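Side-chain contacts in Slr1438 protein (Synechocystis sp., PDB 3K25), which is of unknown function but probably binds carbohydrate and may isomerise it, as an aldose 1-epimerase-like protein: residues T36-T39 with I45-F48; R170-I175 with L242-G247. All blocks are in the same frame, centred on the assembly; numbering follows the deposited sequence.

Contact 1: T36-T39 with I45-F48; sequences TEWT and ILYF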
ATOM      1  N   THR A  36       4.199   7.803   5.603  1.00 21.59           N
ATOM      2  CA  THR A  36       3.335   7.820   6.771  1.00 24.56           C
ATOM      3  C   THR A  36       2.271   8.896   6.695  1.00 29.68           C
ATOM      4  O   THR A  36       1.093   8.618   6.898  1.00 32.74           O
ATOM      5  CB  THR A  36       4.144   8.043   8.034  1.00 24.39           C
ATOM      6  OG1 THR A  36       4.871   9.271   7.907  1.00 26.82           O
ATOM      7  CG2 THR A  36       5.129   6.914   8.236  1.00 20.63           C
ATOM      8  N   GLU A  37       2.688  10.125   6.406  1.00 30.00           N
ATOM      9  CA  GLU A  37       1.747  11.240   6.329  1.00 33.51           C
ATOM     10  C   GLU A  37       1.937  12.059   5.067  1.00 34.55           C
ATOM     11  O   GLU A  37       3.038  12.140   4.530  1.00 33.26           O
ATOM     12  CB  GLU A  37       1.905  12.151   7.552  1.00 37.74           C
ATOM     13  CG  GLU A  37       1.938  11.410   8.876  1.00 40.11           C
ATOM     14  CD  GLU A  37       1.776  12.326  10.078  1.00 43.45           C
ATOM     15  OE1 GLU A  37       2.294  13.466  10.054  1.00 50.09           O
ATOM     16  OE2 GLU A  37       1.137  11.900  11.059  1.00 43.35           O
ATOM     17  N   TRP A  38       0.853  12.670   4.602  1.00 32.04           N
ATOM     18  CA  TRP A  38       0.879  13.494   3.395  1.00 34.39           C
ATOM     19  C   TRP A  38      -0.129  14.631   3.530  1.00 41.62           C
ATOM     20  O   TRP A  38      -1.287  14.389   3.857  1.00 44.26           O
ATOM     21  CB  TRP A  38       0.547  12.621   2.180  1.00 30.43           C
ATOM     22  CG  TRP A  38       0.355  13.347   0.874  1.00 29.44           C
ATOM     23  CD1 TRP A  38       0.839  14.577   0.530  1.00 31.26           C
ATOM     24  CD2 TRP A  38      -0.327  12.845  -0.289  1.00 28.14           C
ATOM     25  NE1 TRP A  38       0.506  14.872  -0.775  1.00 31.73           N
ATOM     26  CE2 TRP A  38      -0.208  13.828  -1.301  1.00 29.14           C
ATOM     27  CE3 TRP A  38      -1.022  11.660  -0.573  1.00 28.18           C
ATOM     28  CZ2 TRP A  38      -0.759  13.664  -2.578  1.00 29.19           C
ATOM     29  CZ3 TRP A  38      -1.570  11.492  -1.848  1.00 27.63           C
ATOM     30  CH2 TRP A  38      -1.433  12.496  -2.836  1.00 27.97           C
ATOM     31  N   THR A  39       0.319  15.869   3.313  1.00 30.03           N
ATOM     32  CA  THR A  39      -0.573  17.038   3.396  1.00 36.83           C
ATOM     33  C   THR A  39      -0.488  17.975   2.200  1.00 42.57           C
ATOM     34  O   THR A  39       0.588  18.260   1.675  1.00 41.97           O
ATOM     35  CB  THR A  39      -0.334  17.906   4.654  1.00 36.85           C
ATOM     36  OG1 THR A  39       0.994  18.451   4.629  1.00 36.24           O
ATOM     37  CG2 THR A  39      -0.551  17.097   5.903  1.00 32.26           C
ATOM     38  N   ILE A  45      -4.241  14.325   3.882  1.00 46.67           N
ATOM     39  CA  ILE A  45      -4.849  13.480   2.880  1.00 42.04           C
ATOM     40  C   ILE A  45      -4.737  12.009   3.289  1.00 36.01           C
ATOM     41  O   ILE A  45      -5.551  11.189   2.872  1.00 36.49           O
ATOM     42  CB  ILE A  45      -4.232  13.776   1.492  1.00 41.00           C
ATOM     43  CG1 ILE A  45      -4.403  12.596   0.554  1.00 37.33           C
ATOM     44  CG2 ILE A  45      -2.791  14.151   1.628  1.00 38.62           C
ATOM     45  CD1 ILE A  45      -4.081  12.985  -0.873  1.00 40.76           C
ATOM     46  N   LEU A  46      -3.754  11.685   4.134  1.00 36.28           N
ATOM     47  CA  LEU A  46      -3.580  10.316   4.640  1.00 32.07           C
ATOM     48  C   LEU A  46      -3.897  10.251   6.126  1.00 33.81           C
ATOM     49  O   LEU A  46      -3.756  11.247   6.838  1.00 37.28           O
ATOM     50  CB  LEU A  46      -2.145   9.831   4.455  1.00 25.97           C
ATOM     51  CG  LEU A  46      -1.711   9.403   3.057  1.00 24.51           C
ATOM     52  CD1 LEU A  46      -0.215   9.066   3.045  1.00 21.86           C
ATOM     53  CD2 LEU A  46      -2.541   8.204   2.644  1.00 23.51           C
ATOM     54  N   TYR A  47      -4.328   9.081   6.592  1.00 40.31           N
ATOM     55  CA  TYR A  47      -4.626   8.877   8.009  1.00 42.07           C
ATOM     56  C   TYR A  47      -3.412   8.198   8.613  1.00 39.91           C
ATOM     57  O   TYR A  47      -2.781   7.380   7.945  1.00 36.33           O
ATOM     58  CB  TYR A  47      -5.842   7.971   8.184  1.00 40.05           C
ATOM     59  CG  TYR A  47      -5.939   7.305   9.552  1.00 40.79           C
ATOM     60  CD1 TYR A  47      -5.177   6.169   9.864  1.00 37.18           C
ATOM     61  CD2 TYR A  47      -6.816   7.792  10.520  1.00 46.02           C
ATOM     62  CE1 TYR A  47      -5.297   5.536  11.106  1.00 37.42           C
ATOM     63  CE2 TYR A  47      -6.941   7.170  11.760  1.00 47.38           C
ATOM     64  CZ  TYR A  47      -6.186   6.045  12.048  1.00 45.29           C
ATOM     65  OH  TYR A  47      -6.341   5.429  13.271  1.00 49.34           O
ATOM     66  N   PHE A  48      -3.091   8.507   9.865  1.00 40.09           N
ATOM     67  CA  PHE A  48      -1.927   7.887  10.481  1.00 39.36           C
ATOM     68  C   PHE A  48      -2.000   7.828  11.995  1.00 42.82           C
ATOM     69  O   PHE A  48      -2.103   8.851  12.660  1.00 43.93           O
ATOM     70  CB  PHE A  48      -0.657   8.634  10.068  1.00 36.26           C
ATOM     71  CG  PHE A  48       0.608   7.855  10.304  1.00 31.99           C
ATOM     72  CD1 PHE A  48       0.832   6.651   9.635  1.00 28.65           C
ATOM     73  CD2 PHE A  48       1.576   8.320  11.190  1.00 31.60           C
ATOM     74  CE1 PHE A  48       2.003   5.917   9.842  1.00 25.57           C
ATOM     75  CE2 PHE A  48       2.749   7.594  11.404  1.00 28.34           C
ATOM     76  CZ  PHE A  48       2.962   6.386  10.725  1.00 26.43           C
TER
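T36 lies over the ring of F48, and W38 packs on I45 and L46, as strand 34-40 meets the chain that returns just after the short strand 43-44. Most of the contact is apolar and aromatic. T36 CB sits 3.5 Å from the F48 ring centroid, 19° off the normal, a CH-pi contact over the face; F48 CG lies anti to the backbone N (chi1 -163°), which lays the ring under T36. I45 lies over one face of the W38 indole with CD1 toward the six-membered ring, but the model crowds them too closely for the detail to be trusted. L46 CG lies at the indole edge, near its plane, while its CD1 packs on W38 CB at 3.7 Å. Polar contacts are few. I45 N donates to W38 O, though the place of that oxygen is less sure. The E37 carboxylate, turned 84° from the F48 ring plane, brings OE2 to 3.6 Å from F48 CD2, while its charge pairs with R50. T36 OG1 bonds S26 O, and T36 and E37 together face S26 in a classic beta bulge. The chemistry implies that the chain just past the hairpin is joined to strand 34-40 mainly by apolar and aromatic packing, with the polar ends of T36 and E37 served from outside.

Contact 2: R170-I175 with L242-G247; sequences REKLGI and LWTVAG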
ATOM      1  N   ARG A 170     -13.429  11.237   7.641  1.00 57.23           N
ATOM      2  CA  ARG A 170     -14.220  11.342   8.863  1.00 65.89           C
ATOM      3  C   ARG A 170     -15.695  11.111   8.586  1.00 71.83           C
ATOM      4  O   ARG A 170     -16.293  10.164   9.094  1.00 74.26           O
ATOM      5  CB  ARG A 170     -14.029  12.724   9.486  1.00 73.72           C
ATOM      6  CG  ARG A 170     -14.714  12.927  10.826  1.00 86.33           C
ATOM      7  CD  ARG A 170     -14.462  14.343  11.321  1.00 91.62           C
ATOM      8  NE  ARG A 170     -13.033  14.622  11.474  1.00 91.88           N
ATOM      9  CZ  ARG A 170     -12.504  15.843  11.521  1.00 94.20           C
ATOM     10  NH1 ARG A 170     -13.284  16.913  11.422  1.00 99.70           N
ATOM     11  NH2 ARG A 170     -11.192  15.996  11.667  1.00 91.16           N
ATOM     12  N   GLU A 171     -16.275  11.989   7.778  1.00 69.99           N
ATOM     13  CA  GLU A 171     -17.685  11.890   7.425  1.00 75.29           C
ATOM     14  C   GLU A 171     -17.845  10.899   6.281  1.00 69.87           C
ATOM     15  O   GLU A 171     -17.825  11.281   5.112  1.00 68.45           O
ATOM     16  CB  GLU A 171     -18.219  13.263   7.005  1.00 81.47           C
ATOM     17  CG  GLU A 171     -18.017  14.358   8.043  1.00 85.54           C
ATOM     18  CD  GLU A 171     -18.576  13.985   9.406  1.00 90.22           C
ATOM     19  OE1 GLU A 171     -19.746  13.546   9.472  1.00 92.98           O
ATOM     20  OE2 GLU A 171     -17.845  14.138  10.411  1.00 89.32           O
ATOM     21  N   LYS A 172     -18.015   9.626   6.630  1.00 67.40           N
ATOM     22  CA  LYS A 172     -18.150   8.557   5.645  1.00 62.73           C
ATOM     23  C   LYS A 172     -19.485   8.512   4.900  1.00 66.55           C
ATOM     24  O   LYS A 172     -19.548   8.086   3.743  1.00 63.80           O
ATOM     25  CB  LYS A 172     -17.897   7.211   6.322  1.00 59.33           C
ATOM     26  CG  LYS A 172     -16.527   7.112   6.991  1.00 54.66           C
ATOM     27  CD  LYS A 172     -16.349   5.763   7.673  1.00 50.87           C
ATOM     28  CE  LYS A 172     -15.002   5.652   8.372  1.00 45.05           C
ATOM     29  NZ  LYS A 172     -14.879   4.345   9.087  1.00 45.00           N
ATOM     30  N   LEU A 173     -20.549   8.954   5.559  1.00 46.49           N
ATOM     31  CA  LEU A 173     -21.877   8.943   4.960  1.00 50.11           C
ATOM     32  C   LEU A 173     -21.944   9.672   3.618  1.00 49.11           C
ATOM     33  O   LEU A 173     -22.514   9.161   2.659  1.00 49.53           O
ATOM     34  CB  LEU A 173     -22.887   9.559   5.931  1.00 59.35           C
ATOM     35  CG  LEU A 173     -24.359   9.347   5.577  1.00 66.43           C
ATOM     36  CD1 LEU A 173     -24.654   7.854   5.528  1.00 65.13           C
ATOM     37  CD2 LEU A 173     -25.238  10.030   6.604  1.00 74.59           C
ATOM     38  N   GLY A 174     -21.358  10.861   3.548  1.00 74.71           N
ATOM     39  CA  GLY A 174     -21.402  11.622   2.312  1.00 73.74           C
ATOM     40  C   GLY A 174     -20.442  11.176   1.224  1.00 65.92           C
ATOM     41  O   GLY A 174     -20.410  11.758   0.135  1.00 65.33           O
ATOM     42  N   ILE A 175     -19.667  10.136   1.508  1.00 64.59           N
ATOM     43  CA  ILE A 175     -18.688   9.628   0.552  1.00 56.28           C
ATOM     44  C   ILE A 175     -19.296   9.087  -0.743  1.00 54.84           C
ATOM     45  O   ILE A 175     -20.143   8.191  -0.726  1.00 54.52           O
ATOM     46  CB  ILE A 175     -17.813   8.507   1.187  1.00 51.38           C
ATOM     47  CG1 ILE A 175     -17.038   9.061   2.381  1.00 50.61           C
ATOM     48  CG2 ILE A 175     -16.830   7.953   0.158  1.00 43.62           C
ATOM     49  CD1 ILE A 175     -16.091  10.206   2.029  1.00 49.48           C
ATOM     50  N   LEU A 242     -11.086  -2.607  -0.496  1.00 25.34           N
ATOM     51  CA  LEU A 242     -11.616  -1.492   0.283  1.00 30.25           C
ATOM     52  C   LEU A 242     -11.728  -1.887   1.755  1.00 33.67           C
ATOM     53  O   LEU A 242     -12.457  -2.806   2.097  1.00 35.74           O
ATOM     54  CB  LEU A 242     -12.967  -1.066  -0.273  1.00 33.54           C
ATOM     55  CG  LEU A 242     -13.462   0.239   0.338  1.00 39.49           C
ATOM     56  CD1 LEU A 242     -14.182   1.063  -0.720  1.00 41.46           C
ATOM     57  CD2 LEU A 242     -14.355  -0.072   1.535  1.00 45.73           C
ATOM     58  N   TRP A 243     -10.992  -1.183   2.615  1.00 38.93           N
ATOM     59  CA  TRP A 243     -10.937  -1.447   4.059  1.00 44.50           C
ATOM     60  C   TRP A 243     -11.421  -0.228   4.840  1.00 48.79           C
ATOM     61  O   TRP A 243     -11.075   0.910   4.521  1.00 46.68           O
ATOM     62  CB  TRP A 243      -9.482  -1.769   4.430  1.00 43.41           C
ATOM     63  CG  TRP A 243      -9.108  -1.954   5.910  1.00 49.49           C
ATOM     64  CD1 TRP A 243      -7.932  -1.545   6.516  1.00 47.61           C
ATOM     65  CD2 TRP A 243      -9.813  -2.704   6.901  1.00 54.53           C
ATOM     66  NE1 TRP A 243      -7.869  -2.005   7.808  1.00 48.79           N
ATOM     67  CE2 TRP A 243      -9.008  -2.719   8.072  1.00 55.62           C
ATOM     68  CE3 TRP A 243     -11.040  -3.372   6.917  1.00 60.56           C
ATOM     69  CZ2 TRP A 243      -9.395  -3.375   9.237  1.00 60.43           C
ATOM     70  CZ3 TRP A 243     -11.422  -4.026   8.077  1.00 66.89           C
ATOM     71  CH2 TRP A 243     -10.600  -4.022   9.222  1.00 65.71           C
ATOM     72  N   THR A 244     -12.227  -0.466   5.866  1.00 50.81           N
ATOM     73  CA  THR A 244     -12.738   0.619   6.693  1.00 56.89           C
ATOM     74  C   THR A 244     -13.477   0.059   7.899  1.00 62.46           C
ATOM     75  O   THR A 244     -14.115  -0.988   7.810  1.00 62.74           O
ATOM     76  CB  THR A 244     -13.684   1.543   5.890  1.00 59.81           C
ATOM     77  OG1 THR A 244     -14.238   2.536   6.762  1.00 66.55           O
ATOM     78  CG2 THR A 244     -14.808   0.746   5.259  1.00 64.59           C
ATOM     79  N   VAL A 245     -13.370   0.745   9.031  1.00 47.50           N
ATOM     80  CA  VAL A 245     -14.039   0.294  10.247  1.00 55.70           C
ATOM     81  C   VAL A 245     -14.684   1.441  11.014  1.00 63.78           C
ATOM     82  O   VAL A 245     -14.215   2.587  10.978  1.00 62.81           O
ATOM     83  CB  VAL A 245     -13.061  -0.435  11.211  1.00 52.59           C
ATOM     84  CG1 VAL A 245     -12.340  -1.556  10.480  1.00 47.21           C
ATOM     85  CG2 VAL A 245     -12.075   0.554  11.802  1.00 50.33           C
ATOM     86  N   ALA A 246     -15.769   1.116  11.711  1.00 64.02           N
ATOM     87  CA  ALA A 246     -16.491   2.094  12.510  1.00 70.72           C
ATOM     88  C   ALA A 246     -15.525   2.740  13.504  1.00 70.38           C
ATOM     89  O   ALA A 246     -14.764   2.042  14.180  1.00 68.84           O
ATOM     90  CB  ALA A 246     -17.638   1.406  13.255  1.00 77.05           C
ATOM     91  N   GLY A 247     -15.546   4.067  13.581  1.00 80.71           N
ATOM     92  CA  GLY A 247     -14.664   4.757  14.506  1.00 80.17           C
ATOM     93  C   GLY A 247     -13.426   5.368  13.870  1.00 74.13           C
ATOM     94  O   GLY A 247     -13.343   6.589  13.721  1.00 75.46           O
TER
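K172 reaches T244 from the first position of a type I beta turn, K172 to I175, in the loop that joins strands 157-168 and 176-178 of the aldose 1-epimerase beta-sandwich; T244 stands near the end of strand 239-245. The turn is closed by the backbone bond from I175 N to K172 O, 3.0 Å long, and E171 just before it centres an inverse gamma turn. Polar interactions carry the contact. K172 NZ donates to T244 OG1 at 3.0 Å, and it also bonds K248 O, in the loop beyond the strand. V245 O lies 2.7 Å from K172 NZ, so the ammonium sits among oxygens of the strand end and the following loop; their dipoles probably favour its positive charge. T244 OG1 has a further, weak hydrogen bond with Y250 O on the adjoining strand 250-256. The K172 and T244 side chains run past each other in opposite directions, which brings K172 CE to 3.6 Å from T244 OG1. A methionine in place of K172 would probably leave T244 OG1 and K248 O without their donor and the loop less firmly tied to the strand end. The lysine spans the gap because it is fully stretched beyond CG, chi2 to chi4 all near 180°, while T244 turns OG1 anti to its own backbone N, chi1 176°, to meet NZ.

Overall arrangement
Along the chain the contacts follow in series, contact 1 being complete well before contact 2 begins. Their centres lie 16 Å apart and their nearest atoms about 7 Å, so they do not touch. Contact 1 joins strand 34-40 of the four-stranded antiparallel sheet to the loop that follows its edge strand 43-44; contact 2 lies at the end of strand 239-245 in another antiparallel sheet. Neighbours link them: a backbone hydrogen bond joins I45 to F168, at the end of strand 157-168 in the sheet of contact 2, just before the loop 170-175, and Y47 packs on K248 and Y250, whose carbonyls meet K172 and T244. Contact 1 is thus local, whereas contact 2 ties together parts distant in sequence.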